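6-phosphogluconolactonase (Thermotoga maritima, PDB 1VL1) catalyses the hydrolysis of 6-phosphogluconolactone to 6-phosphogluconate, the second step of the oxidative branch of the pentose phosphate pathway. Local coordinates at residues 207-212 and 216-221; 27-32 and 227-232. All coordinates share one frame; numbering follows the deposited sequence.

Contact 1. Residues 207-212 and 216-221; sequences TEILKD and PAYFVR
The Schellman motif that ends helix 200-210 is where Asp212 and Ile209 meet Tyr218, whose side chain reaches back from the short 3-10 segment 216-219 to the helix end. Asp212 is the C-prime residue, with positive phi; its backbone N bonds to Ile209 O, and Thr213 N bonds to Glu208 O. The turn brings the Asp212 carboxylate to the phenol: Tyr218 OH donates to Asp212 OD1 at 3.0 Å. The carboxylate stands nearly perpendicular to the ring, the planes 82° apart, and the hydroxyl meets OD1 from above the carboxylate plane, 36° out of it. With CG opposite the backbone N (chi1 178°), the tyrosine ring extends past Ile209 to the aspartate. Tyr218 CD1 lies 3.9 Å from Ile209 CG2, which sits in the ring plane at the edge, and 3.7 Å from Ile209 O, so the ring is met here along its rim. The other branch of Ile209 continues deeper, CD1 touching Ala217 CB at 3.9 Å.

Arg221 folds back onto the tyrosine's own carbonyl. Its NH2 donates to Tyr218 O at 2.9 Å, in the carbonyl plane, and NE adds a weak bond to the same oxygen. NH2 also lies over the rim of one ring face, while the carbonyl carbon of Asp212 lies above the opposite face, likewise toward the rim. The carboxylate and guanidinium are not in contact, but the opposite charges, 5.8 Å apart between Asp212 OD1 and Arg221 NH2, may still attract weakly.

Inward, Ile209 packs on Trp228 of strand 225-231 and on Met145, while Ala217 rests on Phe195 of strand 192-198. The polar pair thus lies toward the exposed end of the contact, and Ile209 and Ala217 carry the helix and the 3-10 segment onto the sheet.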
# COMPACT_ATOMS: atom_id res chain seq x y z
N THR A 207 -14.42 -13.31 2.00
CA THR A 207 -15.86 -13.66 2.08
C THR A 207 -16.57 -13.01 3.27
O THR A 207 -17.71 -12.65 3.17
CB THR A 207 -16.12 -15.15 2.10
OG1 THR A 207 -15.54 -15.77 3.24
CG2 THR A 207 -15.52 -15.83 0.82
N GLU A 208 -15.85 -12.87 4.39
CA GLU A 208 -16.38 -12.17 5.54
C GLU A 208 -16.64 -10.69 5.22
O GLU A 208 -17.69 -10.15 5.58
CB GLU A 208 -15.42 -12.34 6.73
CG GLU A 208 -15.30 -13.80 7.19
CD GLU A 208 -14.18 -14.08 8.20
OE1 GLU A 208 -13.41 -13.17 8.54
OE2 GLU A 208 -14.08 -15.25 8.61
N ILE A 209 -15.73 -10.07 4.48
CA ILE A 209 -15.88 -8.68 4.00
C ILE A 209 -17.12 -8.53 3.10
O ILE A 209 -17.89 -7.58 3.23
CB ILE A 209 -14.58 -8.22 3.30
CG1 ILE A 209 -13.54 -7.92 4.39
CG2 ILE A 209 -14.79 -6.99 2.50
CD1 ILE A 209 -12.12 -7.92 3.93
N LEU A 210 -17.33 -9.52 2.23
CA LEU A 210 -18.55 -9.53 1.40
C LEU A 210 -19.84 -9.65 2.20
O LEU A 210 -20.93 -9.31 1.71
CB LEU A 210 -18.49 -10.65 0.33
CG LEU A 210 -17.35 -10.56 -0.69
CD1 LEU A 210 -17.38 -11.66 -1.70
CD2 LEU A 210 -17.35 -9.19 -1.37
N LYS A 211 -19.75 -10.18 3.42
CA LYS A 211 -20.90 -10.26 4.28
C LYS A 211 -20.87 -9.17 5.36
O LYS A 211 -21.46 -9.34 6.41
CB LYS A 211 -20.91 -11.65 4.89
CG LYS A 211 -21.07 -12.73 3.83
CD LYS A 211 -21.24 -14.07 4.46
CE LYS A 211 -19.96 -14.65 4.92
NZ LYS A 211 -20.09 -16.14 4.97
N ASP A 212 -20.16 -8.09 5.08
CA ASP A 212 -20.12 -6.85 5.90
C ASP A 212 -19.49 -7.04 7.28
O ASP A 212 -19.84 -6.32 8.21
CB ASP A 212 -21.53 -6.22 6.01
CG ASP A 212 -22.12 -5.90 4.65
OD1 ASP A 212 -21.44 -5.22 3.88
OD2 ASP A 212 -23.21 -6.32 4.23
N PRO A 216 -10.55 -4.54 9.23
CA PRO A 216 -9.98 -3.26 8.74
C PRO A 216 -10.11 -3.06 7.21
O PRO A 216 -10.43 -1.95 6.77
CB PRO A 216 -8.52 -3.32 9.19
CG PRO A 216 -8.67 -4.05 10.54
CD PRO A 216 -9.64 -5.17 10.22
N ALA A 217 -9.78 -4.09 6.44
CA ALA A 217 -9.83 -3.98 4.99
C ALA A 217 -11.18 -3.62 4.46
O ALA A 217 -11.30 -3.11 3.32
CB ALA A 217 -9.32 -5.21 4.35
N TYR A 218 -12.23 -3.97 5.19
CA TYR A 218 -13.62 -3.62 4.80
C TYR A 218 -13.78 -2.13 4.59
O TYR A 218 -14.57 -1.72 3.76
CB TYR A 218 -14.62 -4.04 5.88
CG TYR A 218 -16.05 -3.69 5.60
CD1 TYR A 218 -16.80 -4.41 4.69
CD2 TYR A 218 -16.66 -2.63 6.29
CE1 TYR A 218 -18.13 -4.07 4.46
CE2 TYR A 218 -17.97 -2.33 6.11
CZ TYR A 218 -18.70 -3.02 5.15
OH TYR A 218 -20.03 -2.74 4.94
N PHE A 219 -13.01 -1.31 5.31
CA PHE A 219 -13.24 0.16 5.29
C PHE A 219 -12.43 0.93 4.29
O PHE A 219 -12.60 2.15 4.19
CB PHE A 219 -13.06 0.75 6.69
CG PHE A 219 -14.02 0.19 7.69
CD1 PHE A 219 -15.33 0.66 7.78
CD2 PHE A 219 -13.63 -0.84 8.51
CE1 PHE A 219 -16.22 0.11 8.65
CE2 PHE A 219 -14.55 -1.40 9.41
CZ PHE A 219 -15.83 -0.91 9.50
N VAL A 220 -11.57 0.25 3.54
CA VAL A 220 -10.67 0.92 2.61
C VAL A 220 -11.23 0.72 1.20
O VAL A 220 -11.33 -0.41 0.69
CB VAL A 220 -9.20 0.43 2.68
CG1 VAL A 220 -8.36 1.18 1.70
CG2 VAL A 220 -8.64 0.68 4.01
N ARG A 221 -11.63 1.83 0.60
CA ARG A 221 -12.26 1.84 -0.71
C ARG A 221 -11.71 2.93 -1.56
O ARG A 221 -11.46 4.05 -1.07
CB ARG A 221 -13.75 2.04 -0.57
CG ARG A 221 -14.46 1.07 0.32
CD ARG A 221 -14.56 -0.35 -0.22
NE ARG A 221 -15.18 -1.20 0.82
CZ ARG A 221 -16.46 -1.49 0.96
NH1 ARG A 221 -17.36 -1.02 0.09
NH2 ARG A 221 -16.84 -2.27 1.98

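Contact 2. Residues 27-32 and 227-232; sequences DFVVEK and VWFVGK
Phe229 is the one strand residue through which segment 227-232 touches helix segment 27-32, and three helix side chains, Phe28, Val29 and Lys32, gather round it. Val29 CG2 reaches the root of the side chain, 3.7 Å from Phe229 CB, and continues onto CG. Farther out, Lys32 lays the start of its chain against the ring: CB is 3.6 Å from Phe229 CZ and CG 3.7 Å from CE1. The lysine contributes aliphatic carbon here, since bends at chi2 and chi4 lead its amino end away from the strand. Phe28 completes the group. Its CG is trans to the backbone N (chi1 -176°), which swings the ring out from the helix, bringing Phe28 CE2 within 3.8 Å of Phe229 CE1, the two side chains crossing at about a right angle. Phe28 CE2 lies at the edge of the Phe229 ring, near its plane.

The Phe229 ring is supported from its own strand by Val227 CG1, 3.6 Å above one face and offset toward the rim. Tyr19 of strand 16-21 meets both phenylalanines and also touches Lys32, while Leu196 of strand 192-198 packs on Phe229 from the other neighbouring strand. Tyr25 OH hydrogen-bonds to Phe229 O, and Val29 turns also to Val60 of helix 57-64.

Segments 27-32 and 227-231 run nearly antiparallel (163°), their axes approaching to 10.0 Å. This is the layer packing of a Rossmann-like alpha/beta fold, in which helix 25-43 lies against one face of the sheet and strand 225-231 runs parallel between strands 16-21 and 192-198.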
# COMPACT_ATOMS: atom_id res chain seq x y z
N ASP A 27 1.92 -12.02 -13.28
CA ASP A 27 1.85 -11.42 -14.61
C ASP A 27 0.54 -10.68 -14.86
O ASP A 27 0.54 -9.59 -15.38
CB ASP A 27 2.11 -12.46 -15.69
CG ASP A 27 3.58 -12.87 -15.75
OD1 ASP A 27 4.44 -12.12 -15.21
OD2 ASP A 27 3.96 -13.91 -16.27
N PHE A 28 -0.57 -11.26 -14.42
CA PHE A 28 -1.86 -10.63 -14.63
C PHE A 28 -1.96 -9.34 -13.84
O PHE A 28 -2.37 -8.29 -14.37
CB PHE A 28 -2.95 -11.58 -14.21
CG PHE A 28 -4.34 -11.08 -14.47
CD1 PHE A 28 -4.96 -11.27 -15.69
CD2 PHE A 28 -5.01 -10.38 -13.49
CE1 PHE A 28 -6.24 -10.82 -15.91
CE2 PHE A 28 -6.34 -9.92 -13.72
CZ PHE A 28 -6.91 -10.11 -14.90
N VAL A 29 -1.59 -9.39 -12.57
CA VAL A 29 -1.61 -8.19 -11.75
C VAL A 29 -0.72 -7.07 -12.31
O VAL A 29 -1.09 -5.90 -12.38
CB VAL A 29 -1.22 -8.51 -10.31
CG1 VAL A 29 -1.07 -7.26 -9.44
CG2 VAL A 29 -2.22 -9.55 -9.71
N VAL A 30 0.49 -7.43 -12.70
CA VAL A 30 1.41 -6.42 -13.20
C VAL A 30 0.82 -5.76 -14.46
O VAL A 30 0.87 -4.55 -14.58
CB VAL A 30 2.79 -7.06 -13.48
CG1 VAL A 30 3.66 -6.15 -14.39
CG2 VAL A 30 3.45 -7.38 -12.20
N GLU A 31 0.23 -6.54 -15.34
CA GLU A 31 -0.40 -6.02 -16.58
C GLU A 31 -1.55 -5.05 -16.26
O GLU A 31 -1.68 -4.00 -16.88
CB GLU A 31 -0.89 -7.18 -17.46
CG GLU A 31 -1.71 -6.74 -18.67
CD GLU A 31 -0.96 -5.80 -19.61
OE1 GLU A 31 0.28 -5.64 -19.49
OE2 GLU A 31 -1.63 -5.24 -20.52
N LYS A 32 -2.40 -5.41 -15.30
CA LYS A 32 -3.48 -4.52 -14.88
C LYS A 32 -2.96 -3.22 -14.28
O LYS A 32 -3.47 -2.13 -14.58
CB LYS A 32 -4.36 -5.24 -13.85
CG LYS A 32 -5.18 -6.33 -14.43
CD LYS A 32 -6.41 -5.70 -15.10
CE LYS A 32 -7.43 -6.67 -15.56
NZ LYS A 32 -6.94 -7.41 -16.75
N VAL A 227 -10.56 -2.81 -6.31
CA VAL A 227 -10.30 -4.03 -7.06
C VAL A 227 -9.52 -5.01 -6.23
O VAL A 227 -8.48 -4.66 -5.67
CB VAL A 227 -9.47 -3.72 -8.31
CG1 VAL A 227 -9.21 -5.04 -9.07
CG2 VAL A 227 -10.17 -2.67 -9.23
N TRP A 228 -9.98 -6.26 -6.17
CA TRP A 228 -9.25 -7.33 -5.51
C TRP A 228 -8.68 -8.26 -6.61
O TRP A 228 -9.39 -8.68 -7.51
CB TRP A 228 -10.15 -8.15 -4.60
CG TRP A 228 -10.69 -7.36 -3.42
CD1 TRP A 228 -11.66 -6.40 -3.47
CD2 TRP A 228 -10.30 -7.47 -2.06
NE1 TRP A 228 -11.90 -5.90 -2.22
CE2 TRP A 228 -11.04 -6.51 -1.34
CE3 TRP A 228 -9.39 -8.25 -1.38
CZ2 TRP A 228 -10.95 -6.37 0.03
CZ3 TRP A 228 -9.29 -8.10 -0.00
CH2 TRP A 228 -10.05 -7.15 0.68
N PHE A 229 -7.40 -8.60 -6.48
CA PHE A 229 -6.79 -9.62 -7.32
C PHE A 229 -6.52 -10.79 -6.38
O PHE A 229 -5.64 -10.71 -5.51
CB PHE A 229 -5.49 -9.10 -7.94
CG PHE A 229 -5.68 -7.98 -8.89
CD1 PHE A 229 -6.11 -8.21 -10.15
CD2 PHE A 229 -5.40 -6.65 -8.52
CE1 PHE A 229 -6.31 -7.17 -11.05
CE2 PHE A 229 -5.59 -5.60 -9.43
CZ PHE A 229 -6.01 -5.85 -10.68
N VAL A 230 -7.28 -11.86 -6.55
CA VAL A 230 -7.29 -12.99 -5.63
C VAL A 230 -6.72 -14.23 -6.29
O VAL A 230 -7.27 -14.72 -7.29
CB VAL A 230 -8.69 -13.28 -5.19
CG1 VAL A 230 -8.70 -14.43 -4.14
CG2 VAL A 230 -9.34 -12.00 -4.66
N GLY A 231 -5.61 -14.72 -5.73
CA GLY A 231 -4.94 -15.93 -6.23
C GLY A 231 -5.28 -17.14 -5.37
O GLY A 231 -5.56 -17.01 -4.19
N LYS A 232 -5.24 -18.32 -6.00
CA LYS A 232 -5.44 -19.66 -5.38
C LYS A 232 -6.87 -20.22 -5.49
O LYS A 232 -7.61 -19.97 -6.47
CB LYS A 232 -4.99 -19.69 -3.90
CG LYS A 232 -3.51 -20.02 -3.65
CD LYS A 232 -2.55 -18.96 -4.13
CE LYS A 232 -1.17 -19.17 -3.46
NZ LYS A 232 -0.17 -18.04 -3.66

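In the fold
From the N terminus, strand 16-21 leads into helix 25-43, whose first turns enter contact 2; the partner is the last strand, 225-231, so this contact closes a loop of nearly the whole chain. Contact 1 forms within that span, late in the chain, and closes a short turn of three residues between helix 200-210 and the 3-10 segment leading toward the same strand. The centres lie 18 Å apart, yet the two meet at Trp228, whose CH2 is 3.9 Å from Ile209 CD1. Trp228 and Phe229 project from opposite sides of strand 225-231, one toward helix 200-210 and one toward helix 25-43, joining both helical layers to the sheet.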